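Side-chain contacts in esterase (Pelagibacterium halotolerans, PDB 5DWD), which probably hydrolyses carboxylic ester bonds, as a carboxylesterase of the alpha/beta-hydrolase superfamily: residues T148-P153 with P180-I185; E170-E175 with I206-D211; Y89-L94 with A142-Y147; I58-F63 with D227-A232. All coordinates share one frame; numbering follows the deposited sequence.

Contact 1 of 4, residues T148-P153 with P180-I185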
loop_
_atom_site.group_PDB
_atom_site.type_symbol
_atom_site.label_atom_id
_atom_site.label_comp_id
_atom_site.label_asym_id
_atom_site.label_seq_id
_atom_site.Cartn_x
_atom_site.Cartn_y
_atom_site.Cartn_z
ATOM N N THR B 148 -11.169 10.398 4.036
ATOM C CA THR B 148 -10.907 9.681 5.308
ATOM C C THR B 148 -10.010 8.487 5.090
ATOM O O THR B 148 -9.091 8.250 5.856
ATOM C CB THR B 148 -12.190 9.328 6.013
ATOM O OG1 THR B 148 -12.845 10.579 6.315
ATOM C CG2 THR B 148 -11.949 8.502 7.281
ATOM N N GLY B 149 -10.268 7.683 4.023
ATOM C CA GLY B 149 -9.549 6.437 3.835
ATOM C C GLY B 149 -8.043 6.633 3.733
ATOM O O GLY B 149 -7.292 5.867 4.256
ATOM N N LEU B 150 -7.644 7.661 3.021
ATOM C CA LEU B 150 -6.220 7.923 2.726
ATOM C C LEU B 150 -5.548 8.600 3.893
ATOM O O LEU B 150 -4.329 8.642 3.902
ATOM C CB LEU B 150 -6.021 8.723 1.418
ATOM C CG LEU B 150 -6.501 7.938 0.207
ATOM C CD1 LEU B 150 -6.358 8.813 -1.036
ATOM C CD2 LEU B 150 -5.768 6.599 -0.003
ATOM N N ARG B 151 -6.322 9.018 4.862
ATOM C CA ARG B 151 -5.742 9.651 6.106
ATOM C C ARG B 151 -5.658 8.651 7.270
ATOM O O ARG B 151 -5.192 9.034 8.359
ATOM C CB ARG B 151 -6.541 10.868 6.459
ATOM C CG ARG B 151 -6.286 12.068 5.557
ATOM C CD ARG B 151 -7.222 13.269 5.882
ATOM N NE ARG B 151 -6.851 14.433 5.104
ATOM C CZ ARG B 151 -7.071 14.621 3.810
ATOM N NH1 ARG B 151 -7.711 13.686 3.054
ATOM N NH2 ARG B 151 -6.654 15.755 3.229
ATOM N N LEU B 152 -6.112 7.422 7.100
ATOM C CA LEU B 152 -5.977 6.401 8.133
ATOM C C LEU B 152 -4.514 5.993 8.304
ATOM O O LEU B 152 -3.817 5.770 7.361
ATOM C CB LEU B 152 -6.766 5.147 7.753
ATOM C CG LEU B 152 -8.264 5.326 7.796
ATOM C CD1 LEU B 152 -8.937 4.145 7.140
ATOM C CD2 LEU B 152 -8.719 5.445 9.237
ATOM N N PRO B 153 -4.051 5.869 9.577
ATOM C CA PRO B 153 -2.650 5.555 9.822
ATOM C C PRO B 153 -2.290 4.105 9.465
ATOM O O PRO B 153 -1.139 3.806 9.160
ATOM C CB PRO B 153 -2.526 5.829 11.353
ATOM C CG PRO B 153 -3.889 5.528 11.898
ATOM C CD PRO B 153 -4.832 6.062 10.821
ATOM N N PRO B 180 -3.605 2.353 0.482
ATOM C CA PRO B 180 -4.289 1.173 0.031
ATOM C C PRO B 180 -4.498 1.230 -1.489
ATOM O O PRO B 180 -4.455 2.360 -2.049
ATOM C CB PRO B 180 -5.623 1.304 0.725
ATOM C CG PRO B 180 -5.880 2.754 0.768
ATOM C CD PRO B 180 -4.519 3.332 1.129
ATOM N N PRO B 181 -4.763 0.097 -2.141
ATOM C CA PRO B 181 -5.176 0.168 -3.533
ATOM C C PRO B 181 -6.531 0.862 -3.659
ATOM O O PRO B 181 -7.363 0.770 -2.792
ATOM C CB PRO B 181 -5.347 -1.263 -3.965
ATOM C CG PRO B 181 -5.367 -2.057 -2.730
ATOM C CD PRO B 181 -4.673 -1.292 -1.660
ATOM N N VAL B 182 -6.708 1.553 -4.809
ATOM C CA VAL B 182 -7.880 2.369 -5.006
ATOM C C VAL B 182 -8.407 2.063 -6.399
ATOM O O VAL B 182 -7.681 2.061 -7.377
ATOM C CB VAL B 182 -7.559 3.892 -4.875
ATOM C CG1 VAL B 182 -8.741 4.753 -5.324
ATOM C CG2 VAL B 182 -7.098 4.253 -3.466
ATOM N N LEU B 183 -9.699 1.830 -6.479
ATOM C CA LEU B 183 -10.384 1.721 -7.752
ATOM C C LEU B 183 -11.394 2.853 -7.897
ATOM O O LEU B 183 -12.309 3.020 -7.046
ATOM C CB LEU B 183 -11.153 0.418 -7.802
ATOM C CG LEU B 183 -12.093 0.096 -8.956
ATOM C CD1 LEU B 183 -11.391 0.278 -10.279
ATOM C CD2 LEU B 183 -12.774 -1.237 -8.823
ATOM N N LEU B 184 -11.250 3.657 -8.954
ATOM C CA LEU B 184 -12.184 4.712 -9.298
ATOM C C LEU B 184 -13.062 4.251 -10.427
ATOM O O LEU B 184 -12.533 3.669 -11.389
ATOM C CB LEU B 184 -11.423 5.949 -9.782
ATOM C CG LEU B 184 -10.301 6.465 -8.845
ATOM C CD1 LEU B 184 -9.411 7.478 -9.584
ATOM C CD2 LEU B 184 -10.822 7.060 -7.552
ATOM N N ILE B 185 -14.372 4.510 -10.302
ATOM C CA ILE B 185 -15.332 4.118 -11.309
ATOM C C ILE B 185 -16.221 5.285 -11.537
ATOM O O ILE B 185 -16.772 5.842 -10.568
ATOM C CB ILE B 185 -16.187 2.939 -10.789
ATOM C CG1 ILE B 185 -15.263 1.718 -10.627
ATOM C CG2 ILE B 185 -17.342 2.647 -11.764
ATOM C CD1 ILE B 185 -15.904 0.562 -10.040
#
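The backbones of T148-P153 and P180-I185 come nearest at L150 and P180, whose CA atoms lie 7.5 Å apart, where the chain leaving helix 140-149 passes the residues that lead into strand 182-187. Within the alpha/beta-hydrolase fold this is a buried contact where the C-terminal end of the helix meets the loop before the strand and the strand's first residue. A type I beta turn runs from G149 to L152 at this end of the helix, and L150 is its second residue. The side chain of L150 does not leave the backbone pointing at the other segment, but its end bends that way: CG lies anti to the carbonyl carbon (chi1 -64°), and CD2 is the branch that reaches across. P180 directs its CB toward L150, and the two side chains meet at a slant. CD2 of L150 sits 3.7 Å from P180 CD and 3.9 Å from P180 CG, so a single methyl rests on the CG-CD side of the pyrrolidine ring. I159 of strand 158-162, which meets both L150 and P180, and L205 of helix 196-207, which meets L150 and V182, add to this apolar cluster. R151, one residue along the turn, instead gives NE to a salt bridge with E175. On the strand side the methyl grip is looser: V182 also points toward L150's segment, yet its CG2 stays 4.4 Å from L150 CD2.

Contact 2 of 4, residues E170-E175 with I206-D211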
loop_
_atom_site.group_PDB
_atom_site.type_symbol
_atom_site.label_atom_id
_atom_site.label_comp_id
_atom_site.label_asym_id
_atom_site.label_seq_id
_atom_site.Cartn_x
_atom_site.Cartn_y
_atom_site.Cartn_z
ATOM N N GLU B 170 -4.177 19.325 -2.857
ATOM C CA GLU B 170 -2.962 19.869 -2.147
ATOM C C GLU B 170 -2.861 19.484 -0.640
ATOM O O GLU B 170 -1.785 19.105 -0.147
ATOM C CB GLU B 170 -2.841 21.411 -2.365
ATOM N N LYS B 171 -3.951 19.491 0.088
ATOM C CA LYS B 171 -3.943 19.017 1.454
ATOM C C LYS B 171 -3.567 17.527 1.514
ATOM O O LYS B 171 -2.858 17.093 2.438
ATOM C CB LYS B 171 -5.314 19.285 2.098
ATOM C CG LYS B 171 -5.248 19.567 3.569
ATOM C CD LYS B 171 -6.594 19.452 4.277
ATOM C CE LYS B 171 -7.415 20.694 4.042
ATOM N NZ LYS B 171 -7.111 21.788 5.012
ATOM N N LEU B 172 -4.017 16.753 0.509
ATOM C CA LEU B 172 -3.812 15.280 0.537
ATOM C C LEU B 172 -2.326 14.933 0.440
ATOM O O LEU B 172 -1.791 14.049 1.117
ATOM C CB LEU B 172 -4.536 14.617 -0.651
ATOM C CG LEU B 172 -4.437 13.104 -0.692
ATOM C CD1 LEU B 172 -5.036 12.448 0.548
ATOM C CD2 LEU B 172 -5.121 12.611 -1.986
ATOM N N GLU B 173 -1.648 15.619 -0.439
ATOM C CA GLU B 173 -0.179 15.525 -0.514
ATOM C C GLU B 173 0.551 15.559 0.858
ATOM O O GLU B 173 1.403 14.733 1.126
ATOM C CB GLU B 173 0.334 16.649 -1.440
ATOM C CG GLU B 173 1.528 16.212 -2.295
ATOM C CD GLU B 173 1.994 17.283 -3.271
ATOM O OE1 GLU B 173 1.282 18.300 -3.438
ATOM O OE2 GLU B 173 3.083 17.101 -3.867
ATOM N N ALA B 174 0.125 16.459 1.739
ATOM C CA ALA B 174 0.718 16.661 3.036
ATOM C C ALA B 174 0.141 15.754 4.086
ATOM O O ALA B 174 0.770 15.520 5.094
ATOM C CB ALA B 174 0.534 18.113 3.470
ATOM N N GLU B 175 -1.067 15.230 3.872
ATOM C CA GLU B 175 -1.778 14.531 4.928
ATOM C C GLU B 175 -1.956 13.043 4.703
ATOM O O GLU B 175 -2.391 12.356 5.614
ATOM C CB GLU B 175 -3.143 15.166 5.137
ATOM C CG GLU B 175 -3.033 16.616 5.623
ATOM C CD GLU B 175 -4.332 17.328 5.942
ATOM O OE1 GLU B 175 -5.449 16.817 5.703
ATOM O OE2 GLU B 175 -4.226 18.488 6.401
ATOM N N ILE B 206 -1.623 8.114 -8.315
ATOM C CA ILE B 206 -0.439 7.386 -8.711
ATOM C C ILE B 206 0.829 8.129 -8.262
ATOM O O ILE B 206 1.839 7.483 -7.812
ATOM C CB ILE B 206 -0.476 7.096 -10.219
ATOM C CG1 ILE B 206 -1.516 6.041 -10.551
ATOM C CG2 ILE B 206 0.906 6.634 -10.728
ATOM C CD1 ILE B 206 -1.846 5.941 -12.026
ATOM N N ASP B 207 0.821 9.444 -8.372
ATOM C CA ASP B 207 1.961 10.275 -7.976
ATOM C C ASP B 207 2.248 10.202 -6.483
ATOM O O ASP B 207 3.403 10.314 -6.053
ATOM C CB ASP B 207 1.797 11.718 -8.380
ATOM C CG ASP B 207 2.190 11.951 -9.856
ATOM O OD1 ASP B 207 2.828 11.064 -10.491
ATOM O OD2 ASP B 207 1.886 13.029 -10.407
ATOM N N LEU B 208 1.200 9.970 -5.700
ATOM C CA LEU B 208 1.330 9.814 -4.276
ATOM C C LEU B 208 1.775 8.421 -3.905
ATOM O O LEU B 208 2.006 8.147 -2.704
ATOM C CB LEU B 208 -0.018 10.158 -3.552
ATOM C CG LEU B 208 -0.395 11.635 -3.662
ATOM C CD1 LEU B 208 -1.808 11.944 -3.104
ATOM C CD2 LEU B 208 0.668 12.533 -3.046
ATOM N N GLY B 209 1.844 7.519 -4.870
ATOM C CA GLY B 209 2.289 6.144 -4.611
ATOM C C GLY B 209 1.226 5.115 -4.393
ATOM O O GLY B 209 1.503 3.986 -3.969
ATOM N N ILE B 210 -0.030 5.487 -4.676
ATOM C CA ILE B 210 -1.101 4.547 -4.649
ATOM C C ILE B 210 -1.183 3.728 -5.885
ATOM O O ILE B 210 -0.969 4.225 -7.046
ATOM C CB ILE B 210 -2.427 5.335 -4.412
ATOM C CG1 ILE B 210 -2.371 5.958 -3.008
ATOM C CG2 ILE B 210 -3.618 4.430 -4.527
ATOM C CD1 ILE B 210 -3.325 7.081 -2.828
ATOM N N ASP B 211 -1.459 2.455 -5.688
ATOM C CA ASP B 211 -1.824 1.586 -6.759
ATOM C C ASP B 211 -3.285 1.822 -7.122
ATOM O O ASP B 211 -4.219 1.169 -6.608
ATOM C CB ASP B 211 -1.544 0.143 -6.362
ATOM C CG ASP B 211 -1.779 -0.814 -7.460
ATOM O OD1 ASP B 211 -2.029 -0.414 -8.618
ATOM O OD2 ASP B 211 -1.841 -2.010 -7.122
#
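A Schellman motif ends helix 196-207 beside helix 169-175, and L208, the residue just before its glycine, packs on L172 and E173. G209 turns the chain with positive phi (96°), and its N bonds back to I206 O at 2.9 Å. A side chain at this glycine would press on the carbonyl oxygen of L208. L208 carries more of the contact than any other residue, one methyl serving each partner. Its CD1 lies 3.6 Å from L172 CD2 and 3.8 Å from L172 CG, the two leucines crossing at an oblique angle. L208 CD2 turns to the neighbouring glutamate and lies 3.9 Å from E173 CG, a methylene of the side chain, and 4.0 Å from E173 CA on the backbone, with the glutamate chain running nearly at right angles to it. L172 can present CG and CD2 because its CG stands opposite the backbone N (chi1 -178°), which carries the branch over to L208. An alanine in place of L208 would probably leave L172 CD2 and E173 CG without their mates and open a gap between the two helix ends. Backbone oxygens beside the patch take lysines: L208 O accepts from K179 NZ, and D207 O accepts from K179 NZ of the second subunit. E173 OE1 makes a long, weak ion pair with K204 NZ. Between the segments the grip is therefore one of methyl and methylene contact, without directional bonds, and it depends on the fit of the L208 branches in this partly buried place near the second subunit.

Contact 3 of 4, residues Y89-L94 with A142-Y147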
loop_
_atom_site.group_PDB
_atom_site.type_symbol
_atom_site.label_atom_id
_atom_site.label_comp_id
_atom_site.label_asym_id
_atom_site.label_seq_id
_atom_site.Cartn_x
_atom_site.Cartn_y
_atom_site.Cartn_z
ATOM N N TYR B 89 -29.911 11.959 4.118
ATOM C CA TYR B 89 -28.787 12.416 4.917
ATOM C C TYR B 89 -27.679 13.033 4.068
ATOM O O TYR B 89 -27.605 12.778 2.831
ATOM C CB TYR B 89 -28.214 11.226 5.715
ATOM C CG TYR B 89 -29.220 10.616 6.665
ATOM C CD1 TYR B 89 -29.558 11.219 7.872
ATOM C CD2 TYR B 89 -29.953 9.500 6.240
ATOM C CE1 TYR B 89 -30.503 10.620 8.709
ATOM C CE2 TYR B 89 -30.912 8.894 7.057
ATOM C CZ TYR B 89 -31.190 9.490 8.280
ATOM O OH TYR B 89 -32.131 8.957 9.078
ATOM N N GLU B 90 -26.810 13.814 4.698
ATOM C CA GLU B 90 -25.640 14.381 4.057
ATOM C C GLU B 90 -24.421 14.209 4.915
ATOM O O GLU B 90 -24.544 14.255 6.177
ATOM C CB GLU B 90 -25.843 15.892 3.709
ATOM C CG GLU B 90 -26.061 16.760 4.969
ATOM C CD GLU B 90 -26.427 18.204 4.725
ATOM O OE1 GLU B 90 -27.088 18.481 3.705
ATOM O OE2 GLU B 90 -26.027 19.061 5.609
ATOM N N TRP B 91 -23.260 13.959 4.301
ATOM C CA TRP B 91 -22.020 13.940 5.039
ATOM C C TRP B 91 -21.664 15.378 5.428
ATOM O O TRP B 91 -21.016 15.629 6.457
ATOM C CB TRP B 91 -20.877 13.252 4.223
ATOM C CG TRP B 91 -21.158 11.844 3.991
ATOM C CD1 TRP B 91 -21.748 11.266 2.864
ATOM C CD2 TRP B 91 -20.997 10.794 4.949
ATOM N NE1 TRP B 91 -21.938 9.947 3.127
ATOM C CE2 TRP B 91 -21.515 9.623 4.374
ATOM C CE3 TRP B 91 -20.483 10.743 6.252
ATOM C CZ2 TRP B 91 -21.537 8.404 5.045
ATOM C CZ3 TRP B 91 -20.501 9.514 6.928
ATOM C CH2 TRP B 91 -21.020 8.366 6.319
ATOM N N PHE B 92 -22.020 16.306 4.556
ATOM C CA PHE B 92 -21.760 17.734 4.748
ATOM C C PHE B 92 -22.674 18.511 3.835
ATOM O O PHE B 92 -23.173 17.955 2.843
ATOM C CB PHE B 92 -20.290 18.127 4.553
ATOM C CG PHE B 92 -19.681 17.661 3.232
ATOM C CD1 PHE B 92 -19.819 18.419 2.060
ATOM C CD2 PHE B 92 -18.911 16.500 3.153
ATOM C CE1 PHE B 92 -19.245 18.024 0.862
ATOM C CE2 PHE B 92 -18.332 16.110 1.965
ATOM C CZ PHE B 92 -18.480 16.911 0.837
ATOM N N PRO B 93 -22.941 19.800 4.182
ATOM C CA PRO B 93 -23.915 20.580 3.405
ATOM C C PRO B 93 -23.335 21.084 2.115
ATOM O O PRO B 93 -22.093 21.191 1.936
ATOM C CB PRO B 93 -24.273 21.764 4.349
ATOM C CG PRO B 93 -23.176 21.812 5.303
ATOM C CD PRO B 93 -22.579 20.461 5.464
ATOM N N LEU B 94 -24.264 21.271 1.163
ATOM C CA LEU B 94 -23.946 21.799 -0.125
ATOM C C LEU B 94 -24.868 22.963 -0.444
ATOM O O LEU B 94 -26.047 22.954 -0.055
ATOM C CB LEU B 94 -24.138 20.764 -1.208
ATOM C CG LEU B 94 -23.122 19.586 -1.210
ATOM C CD1 LEU B 94 -23.551 18.564 -2.284
ATOM C CD2 LEU B 94 -21.697 20.042 -1.359
ATOM N N ALA B 142 -18.210 8.722 -1.933
ATOM C CA ALA B 142 -16.941 8.421 -2.549
ATOM C C ALA B 142 -15.885 9.451 -2.186
ATOM O O ALA B 142 -14.715 9.141 -1.959
ATOM C CB ALA B 142 -17.118 8.294 -4.077
ATOM N N MET B 143 -16.292 10.705 -2.123
ATOM C CA MET B 143 -15.398 11.807 -1.758
ATOM C C MET B 143 -14.915 11.546 -0.325
ATOM O O MET B 143 -13.708 11.689 -0.059
ATOM C CB MET B 143 -16.118 13.117 -1.887
ATOM C CG MET B 143 -16.432 13.518 -3.316
ATOM S SD MET B 143 -17.451 15.015 -3.338
ATOM C CE MET B 143 -18.303 14.784 -4.881
ATOM N N MET B 144 -15.830 11.143 0.538
ATOM C CA MET B 144 -15.448 10.831 1.903
ATOM C C MET B 144 -14.609 9.589 2.028
ATOM O O MET B 144 -13.722 9.532 2.860
ATOM C CB MET B 144 -16.663 10.784 2.830
ATOM C CG MET B 144 -17.355 12.104 3.152
ATOM S SD MET B 144 -16.260 13.402 3.616
ATOM C CE MET B 144 -15.504 12.664 5.096
ATOM N N ALA B 145 -14.879 8.552 1.193
ATOM C CA ALA B 145 -14.113 7.337 1.236
ATOM C C ALA B 145 -12.636 7.608 0.951
ATOM O O ALA B 145 -11.744 7.118 1.643
ATOM C CB ALA B 145 -14.666 6.274 0.320
ATOM N N LEU B 146 -12.369 8.458 -0.059
ATOM C CA LEU B 146 -11.061 8.856 -0.368
ATOM C C LEU B 146 -10.429 9.761 0.712
ATOM O O LEU B 146 -9.254 9.588 1.050
ATOM C CB LEU B 146 -11.028 9.540 -1.746
ATOM C CG LEU B 146 -11.309 8.583 -2.934
ATOM C CD1 LEU B 146 -11.580 9.421 -4.192
ATOM C CD2 LEU B 146 -10.152 7.630 -3.201
ATOM N N TYR B 147 -11.180 10.722 1.204
ATOM C CA TYR B 147 -10.658 11.775 2.107
ATOM C C TYR B 147 -10.262 11.153 3.439
ATOM O O TYR B 147 -9.124 11.275 3.873
ATOM C CB TYR B 147 -11.733 12.825 2.310
ATOM C CG TYR B 147 -11.200 14.096 2.975
ATOM C CD1 TYR B 147 -11.066 14.184 4.348
ATOM C CD2 TYR B 147 -10.768 15.164 2.159
ATOM C CE1 TYR B 147 -10.570 15.364 4.937
ATOM C CE2 TYR B 147 -10.276 16.300 2.743
ATOM C CZ TYR B 147 -10.176 16.389 4.111
ATOM O OH TYR B 147 -9.703 17.612 4.614
#
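W91 and F92 close on M144 of helix 140-149 from the loop that follows strand 89-90, and their two side chains take hold of different parts of the methionine. The closely packed part is buried. M144 CG lies 3.9 Å from both CB and CG of W91, approaching the indole obliquely. Further out, the sulfur comes to the edge of the F92 ring: M144 SD is 3.8 Å from F92 CE2 and 4.1 Å from F92 CD2. It lies 5.0 Å from the ring centroid and 83° off the ring normal, so the sulfur is almost in the ring plane. This is a Met-aromatic contact of the edge type. It arises because the methionine chain folds at chi2 (-47°) and chi3 (-61°) instead of running straight out, which sets SD beside the phenyl ring. A111 and L115 of helix 101-126 also pack on M144. Helix 140-149 begins within a GxSxG sequence, which in alpha/beta hydrolases usually forms the nucleophile elbow, and the W91 side chain touches that turn. The indole is also held by its NE1, bonded to H48 O, while the backbone N of W91 is bonded to Q140 OE1. The looser side lies toward the pocket occupied by a bound polyether. M143 points at the loop, but its SD is 4.7 Å from F92 CZ, and L94 CD2 is 6.9 Å from M143 SD; M143 and L94 both line that pocket, and the F92 side chain lies about 6 Å from its occupant.

Contact 4 of 4, residues I58-F63 with D227-A232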
loop_
_atom_site.group_PDB
_atom_site.type_symbol
_atom_site.label_atom_id
_atom_site.label_comp_id
_atom_site.label_asym_id
_atom_site.label_seq_id
_atom_site.Cartn_x
_atom_site.Cartn_y
_atom_site.Cartn_z
ATOM N N ILE B 58 -27.113 -0.339 1.213
ATOM C CA ILE B 58 -26.971 -1.722 1.691
ATOM C C ILE B 58 -27.444 -2.679 0.584
ATOM O O ILE B 58 -27.057 -3.841 0.601
ATOM C CB ILE B 58 -27.741 -1.985 3.014
ATOM C CG1 ILE B 58 -27.169 -3.204 3.752
ATOM C CG2 ILE B 58 -29.237 -2.136 2.799
ATOM C CD1 ILE B 58 -25.734 -3.013 4.220
ATOM N N ALA B 59 -28.226 -2.201 -0.382
ATOM C CA ALA B 59 -28.647 -3.067 -1.542
ATOM C C ALA B 59 -27.457 -3.579 -2.417
ATOM O O ALA B 59 -27.517 -4.677 -3.023
ATOM C CB ALA B 59 -29.606 -2.321 -2.428
ATOM N N LEU B 60 -26.399 -2.785 -2.474
ATOM C CA LEU B 60 -25.147 -3.210 -3.071
ATOM C C LEU B 60 -24.537 -4.372 -2.229
ATOM O O LEU B 60 -23.947 -5.324 -2.771
ATOM C CB LEU B 60 -24.248 -2.016 -3.150
ATOM C CG LEU B 60 -23.031 -1.985 -3.963
ATOM C CD1 LEU B 60 -23.247 -2.518 -5.405
ATOM C CD2 LEU B 60 -22.482 -0.565 -3.927
ATOM N N GLY B 61 -24.688 -4.271 -0.908
ATOM C CA GLY B 61 -24.284 -5.256 0.061
ATOM C C GLY B 61 -25.007 -6.585 -0.172
ATOM O O GLY B 61 -24.376 -7.648 -0.183
ATOM N N GLN B 62 -26.298 -6.501 -0.422
ATOM C CA GLN B 62 -27.096 -7.704 -0.690
ATOM C C GLN B 62 -26.638 -8.381 -1.970
ATOM O O GLN B 62 -26.606 -9.631 -2.056
ATOM C CB GLN B 62 -28.580 -7.350 -0.734
ATOM C CG GLN B 62 -29.513 -8.519 -0.527
ATOM C CD GLN B 62 -29.548 -9.041 0.896
ATOM O OE1 GLN B 62 -29.178 -10.186 1.134
ATOM N NE2 GLN B 62 -30.034 -8.223 1.841
ATOM N N PHE B 63 -26.287 -7.588 -2.975
ATOM C CA PHE B 63 -25.831 -8.128 -4.267
ATOM C C PHE B 63 -24.488 -8.833 -4.065
ATOM O O PHE B 63 -24.253 -9.919 -4.587
ATOM C CB PHE B 63 -25.722 -7.004 -5.287
ATOM C CG PHE B 63 -25.110 -7.389 -6.580
ATOM C CD1 PHE B 63 -25.862 -7.981 -7.566
ATOM C CD2 PHE B 63 -23.767 -7.171 -6.819
ATOM C CE1 PHE B 63 -25.276 -8.362 -8.752
ATOM C CE2 PHE B 63 -23.174 -7.544 -8.010
ATOM C CZ PHE B 63 -23.941 -8.150 -8.982
ATOM N N ASP B 227 -21.694 -2.235 -15.908
ATOM C CA ASP B 227 -20.290 -2.473 -16.096
ATOM C C ASP B 227 -19.411 -1.961 -14.951
ATOM O O ASP B 227 -18.386 -2.574 -14.694
ATOM C CB ASP B 227 -19.766 -1.938 -17.386
ATOM C CG ASP B 227 -19.802 -0.459 -17.449
ATOM O OD1 ASP B 227 -20.853 0.027 -17.841
ATOM O OD2 ASP B 227 -18.823 0.237 -17.096
ATOM N N GLY B 228 -19.773 -0.857 -14.319
ATOM C CA GLY B 228 -19.070 -0.363 -13.106
ATOM C C GLY B 228 -19.206 -1.383 -11.963
ATOM O O GLY B 228 -18.206 -1.735 -11.271
ATOM N N LEU B 229 -20.401 -1.900 -11.788
ATOM C CA LEU B 229 -20.669 -2.922 -10.787
ATOM C C LEU B 229 -19.857 -4.207 -11.029
ATOM O O LEU B 229 -19.154 -4.685 -10.154
ATOM C CB LEU B 229 -22.143 -3.234 -10.810
ATOM C CG LEU B 229 -22.645 -4.205 -9.749
ATOM C CD1 LEU B 229 -22.201 -3.693 -8.382
ATOM C CD2 LEU B 229 -24.163 -4.429 -9.776
ATOM N N ASP B 230 -19.867 -4.688 -12.272
ATOM C CA ASP B 230 -18.987 -5.797 -12.627
ATOM C C ASP B 230 -17.487 -5.561 -12.432
ATOM O O ASP B 230 -16.790 -6.461 -11.882
ATOM C CB ASP B 230 -19.280 -6.213 -14.070
ATOM C CG ASP B 230 -20.768 -6.739 -14.258
ATOM O OD1 ASP B 230 -21.468 -7.052 -13.248
ATOM O OD2 ASP B 230 -21.181 -6.848 -15.407
ATOM N N THR B 231 -16.989 -4.382 -12.797
ATOM C CA THR B 231 -15.582 -3.993 -12.566
ATOM C C THR B 231 -15.276 -4.077 -11.032
ATOM O O THR B 231 -14.249 -4.635 -10.643
ATOM C CB THR B 231 -15.267 -2.632 -13.152
ATOM O OG1 THR B 231 -15.448 -2.689 -14.600
ATOM C CG2 THR B 231 -13.896 -2.187 -12.792
ATOM N N ALA B 232 -16.153 -3.499 -10.216
ATOM C CA ALA B 232 -16.007 -3.526 -8.759
ATOM C C ALA B 232 -16.027 -4.932 -8.170
ATOM O O ALA B 232 -15.226 -5.263 -7.340
ATOM C CB ALA B 232 -17.035 -2.636 -8.035
#
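L229 projects from helix 226-239 between L60 and F63 of helix 54-65, and its methyls reach both. The larger share belongs to the aromatic ring. F63 and L229 approach from opposite directions, and CD2 of the leucine settles over one face of the phenyl ring, 3.9 Å from its centroid and 19° off the ring normal. This CH-pi contact is displaced toward the rim, so that F63 CE2 is the ring atom nearest to L229 CD2, at 3.7 Å. L229 CG also reaches F63 CE2, at 3.8 Å. The other branch, L229 CD1, lies 4.0 Å from F63 CE2 but comes closest to L60, whose side chain slides past that of L229 in the opposite direction. Here the CD1 atoms of L60 and L229 are 3.4 Å apart, tighter than an ordinary methyl contact. All three side chains hold CG away from their own backbone N (chi1 of L229 is -175°), and in L229 this carries the fork toward L60 and F63. An alanine at L229 would probably strip the F63 face of its methyl and leave L60 CD1 without its close neighbour, freeing the ring to turn. The patch lies at the surface, with F63 exposed and L60 and L229 partly covered. I224, in the loop before helix 226-239, touches both L60 and L229, and W64 of helix 54-65 packs on L229 and A232. Together these residues join the two helices, and A232 of the second helix rests on I185 of strand 182-187.

Contacts 1 and 3 are core contacts and share helix 140-149: one joins its C-terminal end to the sheet, the other its flank to the loop beside the ligand pocket. L146 of that helix packs on V182 and L184. Contact 2 is partly buried and adjoins contact 1 through a probable V182 N to D211 O bond and the packing of V182 on I210. Contact 4 lies at the surface across the sheet, where L183 of contact 1 packs on A232. All four are apolar between their segments, but in different ways: aliphatic in contacts 1 and 2, sulfur at a ring edge in contact 3, and methyl over a ring face in contact 4.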